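Local coordinates for AP endonuclease, family protein 2 (Mycobacterium smegmatis, PDB 5TNV) that binds a magnesium ion in a xylose isomerase-like TIM barrel and may act as an endonuclease, at residues A31-F36 with R59-L64; G52-Q57 with E87-V92; D67-T72 with L98-I103. One frame throughout, in Å; residues are numbered along the deposited sequence.

Interaction 1 (A31-F36 with R59-L64)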
loop_
_atom_site.group_PDB
_atom_site.type_symbol
_atom_site.label_atom_id
_atom_site.label_comp_id
_atom_site.label_asym_id
_atom_site.label_seq_id
_atom_site.Cartn_x
_atom_site.Cartn_y
_atom_site.Cartn_z
ATOM N N ALA A 31 -20.426 0.485 4.436
ATOM C CA ALA A 31 -19.685 -0.739 4.147
ATOM C C ALA A 31 -20.490 -1.632 3.228
ATOM O O ALA A 31 -21.610 -2.069 3.595
ATOM C CB ALA A 31 -19.348 -1.502 5.407
ATOM N N ASN A 32 -19.981 -1.968 2.069
ATOM C CA ASN A 32 -20.631 -2.946 1.186
ATOM C C ASN A 32 -20.464 -4.328 1.772
ATOM O O ASN A 32 -19.343 -4.684 2.100
ATOM C CB ASN A 32 -19.978 -2.850 -0.197
ATOM C CG ASN A 32 -20.641 -3.635 -1.284
ATOM O OD1 ASN A 32 -20.616 -4.867 -1.190
ATOM N ND2 ASN A 32 -21.209 -3.013 -2.293
ATOM N N MET A 33 -21.550 -5.115 1.913
ATOM C CA MET A 33 -21.512 -6.422 2.567
ATOM C C MET A 33 -21.207 -7.596 1.628
ATOM O O MET A 33 -21.192 -8.732 2.090
ATOM C CB MET A 33 -22.856 -6.674 3.273
ATOM C CG MET A 33 -23.145 -5.648 4.369
ATOM S SD MET A 33 -22.016 -5.700 5.783
ATOM C CE MET A 33 -22.638 -7.154 6.636
ATOM N N LEU A 34 -20.917 -7.344 0.353
ATOM C CA LEU A 34 -20.789 -8.472 -0.585
ATOM C C LEU A 34 -19.613 -9.374 -0.154
ATOM O O LEU A 34 -19.690 -10.600 -0.429
ATOM C CB LEU A 34 -20.727 -8.026 -1.999
ATOM C CG LEU A 34 -19.581 -7.495 -2.649
ATOM C CD1 LEU A 34 -18.583 -8.563 -3.092
ATOM C CD2 LEU A 34 -20.038 -6.885 -3.980
ATOM N N GLY A 35 -18.571 -8.872 0.494
ATOM C CA GLY A 35 -17.478 -9.704 0.875
ATOM C C GLY A 35 -17.820 -10.787 1.850
ATOM O O GLY A 35 -17.044 -11.767 1.977
ATOM N N PHE A 36 -18.941 -10.686 2.563
ATOM C CA PHE A 36 -19.380 -11.785 3.422
ATOM C C PHE A 36 -19.953 -12.940 2.631
ATOM O O PHE A 36 -20.034 -14.057 3.159
ATOM C CB PHE A 36 -20.404 -11.292 4.450
ATOM C CG PHE A 36 -19.782 -10.425 5.540
ATOM C CD1 PHE A 36 -19.092 -10.980 6.593
ATOM C CD2 PHE A 36 -19.881 -9.062 5.503
ATOM C CE1 PHE A 36 -18.501 -10.185 7.582
ATOM C CE2 PHE A 36 -19.287 -8.237 6.471
ATOM C CZ PHE A 36 -18.600 -8.818 7.541
ATOM N N ARG A 59 -21.431 -7.045 13.436
ATOM C CA ARG A 59 -20.561 -6.565 14.529
ATOM C C ARG A 59 -19.152 -6.291 14.027
ATOM O O ARG A 59 -18.511 -5.336 14.477
ATOM C CB ARG A 59 -20.536 -7.608 15.625
ATOM C CG ARG A 59 -19.925 -7.123 16.938
ATOM C CD ARG A 59 -20.099 -8.162 18.040
ATOM N NE ARG A 59 -21.541 -8.378 18.281
ATOM C CZ ARG A 59 -22.056 -9.488 18.794
ATOM N NH1 ARG A 59 -21.283 -10.469 19.202
ATOM N NH2 ARG A 59 -23.361 -9.585 18.950
ATOM N N GLN A 60 -18.638 -7.137 13.132
ATOM C CA GLN A 60 -17.299 -6.926 12.606
ATOM C C GLN A 60 -17.201 -5.581 11.891
ATOM O O GLN A 60 -16.133 -4.943 11.898
ATOM C CB GLN A 60 -16.916 -8.047 11.631
ATOM C CG GLN A 60 -16.739 -9.394 12.317
ATOM C CD GLN A 60 -16.287 -10.417 11.314
ATOM O OE1 GLN A 60 -15.210 -10.294 10.717
ATOM N NE2 GLN A 60 -17.095 -11.419 11.082
ATOM N N VAL A 61 -18.268 -5.193 11.212
ATOM C CA VAL A 61 -18.346 -3.931 10.475
ATOM C C VAL A 61 -18.386 -2.760 11.451
ATOM O O VAL A 61 -17.636 -1.787 11.316
ATOM C CB VAL A 61 -19.566 -3.987 9.537
ATOM C CG1 VAL A 61 -19.685 -2.674 8.806
ATOM C CG2 VAL A 61 -19.458 -5.146 8.586
ATOM N N ARG A 62 -19.264 -2.833 12.469
ATOM C CA ARG A 62 -19.325 -1.763 13.480
ATOM C C ARG A 62 -18.012 -1.626 14.230
ATOM O O ARG A 62 -17.590 -0.503 14.521
ATOM C CB ARG A 62 -20.468 -2.103 14.460
ATOM C CG ARG A 62 -20.632 -1.058 15.563
ATOM C CD ARG A 62 -21.006 0.303 14.979
ATOM N NE ARG A 62 -21.327 1.232 16.037
ATOM C CZ ARG A 62 -21.439 2.516 15.795
ATOM N NH1 ARG A 62 -21.279 3.005 14.565
ATOM N NH2 ARG A 62 -21.724 3.345 16.756
ATOM N N GLU A 63 -17.357 -2.743 14.564
ATOM C CA GLU A 63 -16.060 -2.704 15.245
ATOM C C GLU A 63 -15.013 -1.873 14.504
ATOM O O GLU A 63 -14.112 -1.330 15.147
ATOM C CB GLU A 63 -15.500 -4.135 15.400
ATOM C CG GLU A 63 -16.188 -4.911 16.531
ATOM C CD GLU A 63 -15.890 -6.402 16.492
ATOM O OE1 GLU A 63 -15.372 -6.912 15.470
ATOM O OE2 GLU A 63 -16.195 -7.075 17.527
ATOM N N LEU A 64 -15.123 -1.811 13.207
ATOM C CA LEU A 64 -14.185 -1.072 12.352
ATOM C C LEU A 64 -14.632 0.359 12.088
ATOM O O LEU A 64 -13.958 1.072 11.322
ATOM C CB LEU A 64 -13.889 -1.864 11.085
ATOM C CG LEU A 64 -13.053 -3.101 11.297
ATOM C CD1 LEU A 64 -13.133 -4.026 10.096
ATOM C CD2 LEU A 64 -11.626 -2.734 11.607
#

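Interaction 2 (G52-Q57 with E87-V92)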
loop_
_atom_site.group_PDB
_atom_site.type_symbol
_atom_site.label_atom_id
_atom_site.label_comp_id
_atom_site.label_asym_id
_atom_site.label_seq_id
_atom_site.Cartn_x
_atom_site.Cartn_y
_atom_site.Cartn_z
ATOM N N GLY A 52 -28.699 -14.147 15.120
ATOM C CA GLY A 52 -27.435 -13.995 15.826
ATOM C C GLY A 52 -26.217 -14.191 14.952
ATOM O O GLY A 52 -25.144 -13.621 15.218
ATOM N N VAL A 53 -26.317 -15.002 13.912
ATOM C CA VAL A 53 -25.268 -15.178 12.943
ATOM C C VAL A 53 -25.091 -13.882 12.143
ATOM O O VAL A 53 -23.961 -13.396 11.959
ATOM C CB VAL A 53 -25.577 -16.375 12.062
ATOM C CG1 VAL A 53 -24.627 -16.488 10.888
ATOM C CG2 VAL A 53 -25.447 -17.668 12.881
ATOM N N TRP A 54 -26.158 -13.309 11.655
ATOM C CA TRP A 54 -26.121 -12.015 10.981
ATOM C C TRP A 54 -25.495 -10.993 11.905
ATOM O O TRP A 54 -24.692 -10.160 11.485
ATOM C CB TRP A 54 -27.525 -11.581 10.632
ATOM C CG TRP A 54 -28.308 -12.486 9.716
ATOM C CD1 TRP A 54 -27.851 -13.436 8.878
ATOM C CD2 TRP A 54 -29.726 -12.494 9.574
ATOM N NE1 TRP A 54 -28.879 -14.029 8.202
ATOM C CE2 TRP A 54 -30.057 -13.481 8.615
ATOM C CE3 TRP A 54 -30.780 -11.795 10.165
ATOM C CZ2 TRP A 54 -31.368 -13.756 8.231
ATOM C CZ3 TRP A 54 -32.068 -12.067 9.780
ATOM C CH2 TRP A 54 -32.367 -13.037 8.837
ATOM N N ALA A 55 -25.872 -11.014 13.169
ATOM C CA ALA A 55 -25.385 -10.029 14.134
ATOM C C ALA A 55 -23.878 -10.060 14.249
ATOM O O ALA A 55 -23.240 -9.021 14.352
ATOM C CB ALA A 55 -26.000 -10.260 15.509
ATOM N N LYS A 56 -23.267 -11.236 14.276
ATOM C CA LYS A 56 -21.816 -11.329 14.417
ATOM C C LYS A 56 -21.100 -10.801 13.178
ATOM O O LYS A 56 -19.986 -10.277 13.295
ATOM C CB LYS A 56 -21.414 -12.734 14.782
ATOM C CG LYS A 56 -21.751 -13.098 16.242
ATOM C CD LYS A 56 -20.783 -14.110 16.868
ATOM C CE LYS A 56 -21.321 -14.723 18.158
ATOM N NZ LYS A 56 -21.279 -16.215 18.157
ATOM N N GLN A 57 -21.689 -10.944 12.000
ATOM C CA GLN A 57 -21.099 -10.367 10.774
ATOM C C GLN A 57 -21.208 -8.849 10.836
ATOM O O GLN A 57 -20.197 -8.146 10.618
ATOM C CB GLN A 57 -21.800 -10.939 9.540
ATOM C CG GLN A 57 -21.573 -12.405 9.359
ATOM C CD GLN A 57 -22.381 -12.972 8.208
ATOM O OE1 GLN A 57 -23.585 -12.702 8.084
ATOM N NE2 GLN A 57 -21.713 -13.735 7.342
ATOM N N GLU A 87 -38.145 -8.208 10.008
ATOM C CA GLU A 87 -38.117 -7.579 11.310
ATOM C C GLU A 87 -37.054 -8.187 12.227
ATOM O O GLU A 87 -36.446 -7.425 12.988
ATOM C CB GLU A 87 -39.531 -7.564 11.947
ATOM C CG GLU A 87 -40.560 -6.721 11.229
ATOM C CD GLU A 87 -40.114 -5.275 10.974
ATOM O OE1 GLU A 87 -39.463 -4.724 11.897
ATOM O OE2 GLU A 87 -40.397 -4.747 9.865
ATOM N N GLU A 88 -36.757 -9.480 12.130
ATOM C CA GLU A 88 -35.653 -10.070 12.846
ATOM C C GLU A 88 -34.340 -9.368 12.458
ATOM O O GLU A 88 -33.490 -9.036 13.296
ATOM C CB GLU A 88 -35.535 -11.551 12.599
ATOM C CG GLU A 88 -36.503 -12.499 13.128
ATOM C CD GLU A 88 -36.260 -13.971 12.981
ATOM O OE1 GLU A 88 -35.186 -14.288 12.640
ATOM O OE2 GLU A 88 -37.229 -14.762 13.237
ATOM N N PHE A 89 -34.169 -9.185 11.141
ATOM C CA PHE A 89 -32.997 -8.508 10.610
ATOM C C PHE A 89 -32.907 -7.069 11.096
ATOM O O PHE A 89 -31.846 -6.612 11.510
ATOM C CB PHE A 89 -33.085 -8.582 9.073
ATOM C CG PHE A 89 -31.933 -7.866 8.395
ATOM C CD1 PHE A 89 -30.740 -8.512 8.120
ATOM C CD2 PHE A 89 -32.038 -6.557 8.019
ATOM C CE1 PHE A 89 -29.694 -7.822 7.487
ATOM C CE2 PHE A 89 -31.020 -5.828 7.442
ATOM C CZ PHE A 89 -29.811 -6.484 7.193
ATOM N N ARG A 90 -34.029 -6.343 11.033
ATOM C CA ARG A 90 -34.061 -4.955 11.443
ATOM C C ARG A 90 -33.589 -4.806 12.886
ATOM O O ARG A 90 -32.858 -3.867 13.261
ATOM C CB ARG A 90 -35.444 -4.343 11.268
ATOM C CG ARG A 90 -35.480 -2.828 11.202
ATOM C CD ARG A 90 -36.899 -2.337 11.082
ATOM N NE ARG A 90 -37.746 -2.891 9.998
ATOM C CZ ARG A 90 -37.678 -2.453 8.737
ATOM N NH1 ARG A 90 -36.805 -1.564 8.324
ATOM N NH2 ARG A 90 -38.454 -2.942 7.813
ATOM N N THR A 91 -34.016 -5.741 13.765
ATOM C CA THR A 91 -33.658 -5.708 15.165
ATOM C C THR A 91 -32.125 -5.876 15.336
ATOM O O THR A 91 -31.516 -5.108 16.061
ATOM C CB THR A 91 -34.382 -6.797 15.934
ATOM O OG1 THR A 91 -35.778 -6.475 15.854
ATOM C CG2 THR A 91 -34.003 -6.809 17.391
ATOM N N VAL A 92 -31.542 -6.875 14.657
ATOM C CA VAL A 92 -30.081 -7.050 14.866
ATOM C C VAL A 92 -29.287 -5.942 14.220
ATOM O O VAL A 92 -28.259 -5.541 14.779
ATOM C CB VAL A 92 -29.556 -8.437 14.482
ATOM C CG1 VAL A 92 -30.190 -9.514 15.354
ATOM C CG2 VAL A 92 -29.747 -8.772 13.053
#

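Interaction 3 (D67-T72 with L98-I103)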
loop_
_atom_site.group_PDB
_atom_site.type_symbol
_atom_site.label_atom_id
_atom_site.label_comp_id
_atom_site.label_asym_id
_atom_site.label_seq_id
_atom_site.Cartn_x
_atom_site.Cartn_y
_atom_site.Cartn_z
ATOM N N ASP A 67 -20.945 3.417 10.568
ATOM C CA ASP A 67 -22.320 3.688 10.958
ATOM C C ASP A 67 -23.336 3.106 9.979
ATOM O O ASP A 67 -24.475 2.857 10.369
ATOM C CB ASP A 67 -22.552 5.198 11.046
ATOM C CG ASP A 67 -21.780 5.868 12.141
ATOM O OD1 ASP A 67 -21.774 5.395 13.238
ATOM O OD2 ASP A 67 -21.217 6.943 11.892
ATOM N N HIS A 68 -22.950 2.940 8.716
ATOM C CA HIS A 68 -23.844 2.519 7.671
ATOM C C HIS A 68 -23.290 1.308 6.928
ATOM O O HIS A 68 -22.050 1.140 6.794
ATOM C CB HIS A 68 -24.119 3.640 6.662
ATOM C CG HIS A 68 -24.917 4.745 7.239
ATOM N ND1 HIS A 68 -24.365 5.851 7.822
ATOM C CD2 HIS A 68 -26.278 4.838 7.314
ATOM C CE1 HIS A 68 -25.342 6.631 8.250
ATOM N NE2 HIS A 68 -26.511 6.064 7.975
ATOM N N ILE A 69 -24.207 0.504 6.374
ATOM C CA ILE A 69 -23.918 -0.595 5.484
ATOM C C ILE A 69 -24.781 -0.483 4.242
ATOM O O ILE A 69 -25.822 0.204 4.217
ATOM C CB ILE A 69 -24.113 -1.978 6.146
ATOM C CG1 ILE A 69 -25.593 -2.265 6.375
ATOM C CG2 ILE A 69 -23.280 -2.118 7.385
ATOM C CD1 ILE A 69 -25.950 -3.706 6.609
ATOM N N ASP A 70 -24.348 -1.211 3.231
ATOM C CA ASP A 70 -25.121 -1.523 2.028
ATOM C C ASP A 70 -25.140 -3.041 1.986
ATOM O O ASP A 70 -24.116 -3.667 1.801
ATOM C CB ASP A 70 -24.522 -0.908 0.794
ATOM C CG ASP A 70 -25.282 -1.194 -0.488
ATOM O OD1 ASP A 70 -25.826 -2.310 -0.649
ATOM O OD2 ASP A 70 -25.319 -0.248 -1.344
ATOM N N PRO A 71 -26.325 -3.664 2.228
ATOM C CA PRO A 71 -26.348 -5.135 2.330
ATOM C C PRO A 71 -26.090 -5.829 0.991
ATOM O O PRO A 71 -25.862 -7.041 0.999
ATOM C CB PRO A 71 -27.777 -5.408 2.808
ATOM C CG PRO A 71 -28.572 -4.291 2.199
ATOM C CD PRO A 71 -27.665 -3.081 2.363
ATOM N N THR A 72 -26.173 -5.105 -0.100
ATOM C CA THR A 72 -26.180 -5.697 -1.455
ATOM C C THR A 72 -27.347 -6.647 -1.576
ATOM O O THR A 72 -28.290 -6.594 -0.774
ATOM C CB THR A 72 -24.820 -6.274 -1.887
ATOM O OG1 THR A 72 -24.594 -7.600 -1.319
ATOM C CG2 THR A 72 -23.675 -5.369 -1.537
ATOM N N LEU A 98 -25.892 -0.123 13.494
ATOM C CA LEU A 98 -25.772 0.164 12.080
ATOM C C LEU A 98 -27.125 0.528 11.455
ATOM O O LEU A 98 -28.196 0.277 12.002
ATOM C CB LEU A 98 -25.169 -1.057 11.356
ATOM C CG LEU A 98 -23.715 -1.362 11.799
ATOM C CD1 LEU A 98 -23.302 -2.746 11.321
ATOM C CD2 LEU A 98 -22.739 -0.326 11.261
ATOM N N ALA A 99 -27.028 1.106 10.268
ATOM C CA ALA A 99 -28.190 1.481 9.465
ATOM C C ALA A 99 -27.845 1.269 7.984
ATOM O O ALA A 99 -26.670 1.272 7.619
ATOM C CB ALA A 99 -28.580 2.916 9.772
ATOM N N ILE A 100 -28.864 1.093 7.154
ATOM C CA ILE A 100 -28.695 0.902 5.727
ATOM C C ILE A 100 -28.936 2.234 4.997
ATOM O O ILE A 100 -30.031 2.788 5.078
ATOM C CB ILE A 100 -29.614 -0.172 5.175
ATOM C CG1 ILE A 100 -29.215 -1.543 5.750
ATOM C CG2 ILE A 100 -29.602 -0.184 3.680
ATOM C CD1 ILE A 100 -30.181 -2.668 5.480
ATOM N N SER A 101 -27.921 2.709 4.256
ATOM C CA SER A 101 -28.035 3.931 3.471
ATOM C C SER A 101 -28.305 3.692 1.999
ATOM O O SER A 101 -28.824 4.597 1.308
ATOM C CB SER A 101 -26.785 4.804 3.664
ATOM O OG SER A 101 -25.609 4.040 3.480
ATOM N N SER A 102 -27.976 2.520 1.474
ATOM C CA SER A 102 -28.150 2.187 0.068
ATOM C C SER A 102 -28.258 0.660 -0.038
ATOM O O SER A 102 -27.749 -0.045 0.842
ATOM C CB SER A 102 -26.973 2.699 -0.768
ATOM O OG SER A 102 -25.734 2.202 -0.305
ATOM N N ILE A 103 -28.887 0.197 -1.102
ATOM C CA ILE A 103 -28.960 -1.238 -1.392
ATOM C C ILE A 103 -28.492 -1.436 -2.847
ATOM O O ILE A 103 -29.154 -0.971 -3.773
ATOM C CB ILE A 103 -30.353 -1.831 -1.189
ATOM C CG1 ILE A 103 -30.887 -1.550 0.199
ATOM C CG2 ILE A 103 -30.324 -3.314 -1.533
ATOM C CD1 ILE A 103 -32.339 -1.955 0.428
#

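Interaction 1 (A31-F36 with R59-L64)
Val-61 reaches from helix 51-63 toward the end of strand 29-32 and the turn that follows it, and its two methyl groups carry most of the contact with Ala-31, Met-33 and Phe-36. From CB the side chain forks. CG1, anti to the backbone N (chi1 178°), ends 3.6 Å from CB of Ala-31, whose short side chain points at the helix. CG2, anti to the carbonyl carbon, sits between a thioether and a ring edge: it is 3.8 Å from SD of Met-33 and 3.7 Å from CE2 of Phe-36, with CZ of the same ring barely farther off. The methyl approaches that ring near the ring plane. The Met-33 chain folds at both chi2 and chi3, and its sulfur thereby ends beside the helix although its CB does not point there. This is the strand-to-helix half of a beta-alpha-beta unit of the TIM barrel, in which helix 51-63 lies outside strands 29-32 and 68-70. Ile-69 of the latter strand also touches Val-61, and Leu-307 of helix 306-325 packs on both Val-61 and Phe-36. The preceding residue, Gln-60, reaches the far corner of the Phe-36 ring: its extended chain brings NE2 to 4.0 Å from CE1, again at the ring edge, with the amide plane 88° from the ring plane. Gln-60 also packs on Arg-286 of the second subunit, which places this end of the contact close to a subunit interface. Behind the apolar layer an Asx turn shapes the loop, N of Leu-34 donating to OD1 of Asn-32 at 2.9 Å with the N-H...O angle at 160°.

Interaction 2 (G52-Q57 with E87-V92)
Trp-54 of helix 51-63 lays its six-membered ring beside Phe-89 of helix 83-95; the two are successive outer helices of the TIM barrel, and their short segments run in broadly the same direction. The segment axes come within 9.5 Å and cross at -36°. The two rings form an offset edge-to-face pair: the edge of Phe-89 is directed toward the face of Trp-54, the centroids are 5.8 Å apart and the planes meet at 63°. The indole also touches the base of the Phe-89 side chain, its CZ3 lying 3.7 Å from CB. Phe-89 has its CG anti to the backbone N (chi1 178°), which carries the ring past the indole and on toward Ile-100 of strand 99-104. Farther along the helix, CG2 of Val-92 meets the indole edge at CE3, near the ring plane. In the next shell, the pyrrole N-H of Trp-54 is fixed by a hydrogen bond from NE1 to the carbonyl O of Ile-46, which helps to set the rotation of the whole ring. Val-76 packs on the indole as well. At the margin, Glu-88 touches the indole edge with its backbone, while its OE1 turns to a salt bridge with Arg-85. The backbones come nearest where the small Ala-55 meets Val-92, CB to CB at 4.1 Å.

Interaction 3 (D67-T72 with L98-I103)
A parallel beta pairing joins strand 68-70 to strand 99-104, neighbours in the wall of the barrel, with His-68 opposite Ala-99 and Ile-69 opposite Ile-100. Three backbone bonds hold the pair: Ile-69 donates from N to O of Ala-99 at 2.9 Å, its own O accepts from N of Ser-101 at 3.3 Å, and the bond from N of Ala-99 to O of Asp-67 is weak. One face carries His-68 and Ala-99; CB of His-68 comes 3.5 Å from OG of Ser-101. On the other face, turned to the helices, CG1 of Ile-69 lies 3.7 Å from CG1 of Ile-100, and CG2 of Ile-69 touches CD1 of Leu-98, the two side chains crossing at about a right angle. Leu-93 of helix 83-95 closes over all three. Farther on, CD of Pro-71 rests 3.7 Å from CG2 of Ile-100.

At the C-terminal end of the strand, polar groups take over. With CG anti to the backbone N (chi1 -180°), Asp-70 brings its carboxylate over the neighbouring strand, where OD2 accepts from OG of Ser-102 at 2.7 Å. The hydroxyl arrives from above the carboxylate plane, 37° out of it, and Ser-104 OG is a second partner of OD2. OD1 accepts from N of Thr-72 at 2.9 Å, nearly along its C-O axis, closing an Asx turn. The carboxylate is thus braced on both oxygens, about 5 Å from the side chain of the magnesium ligand His-252, at the C-terminal strand ends where TIM barrels carry their active or metal sites.

Interactions 1, 2 and 3 lie in two consecutive beta-alpha-beta units of the TIM barrel, as a strand-helix, a helix-helix and a strand-strand contact, all on the same side of the chain's centre. Helix 51-63 serves both interaction 1 and interaction 2, whose centres are about 13 Å apart; interaction 3 is about 10 Å from the first and 13 Å from the second. Along the chain interaction 1 closes before interaction 3 opens, whereas interaction 2 interleaves with each. A salt bridge from Arg-62 NH1 to Asp-67 OD1 (2.8 Å) ties interactions 1 and 3; Phe-89 CE2 on Ile-100 CD1 (3.8 Å) joins helix layer to sheet. Interaction 3 lies nearest the magnesium site.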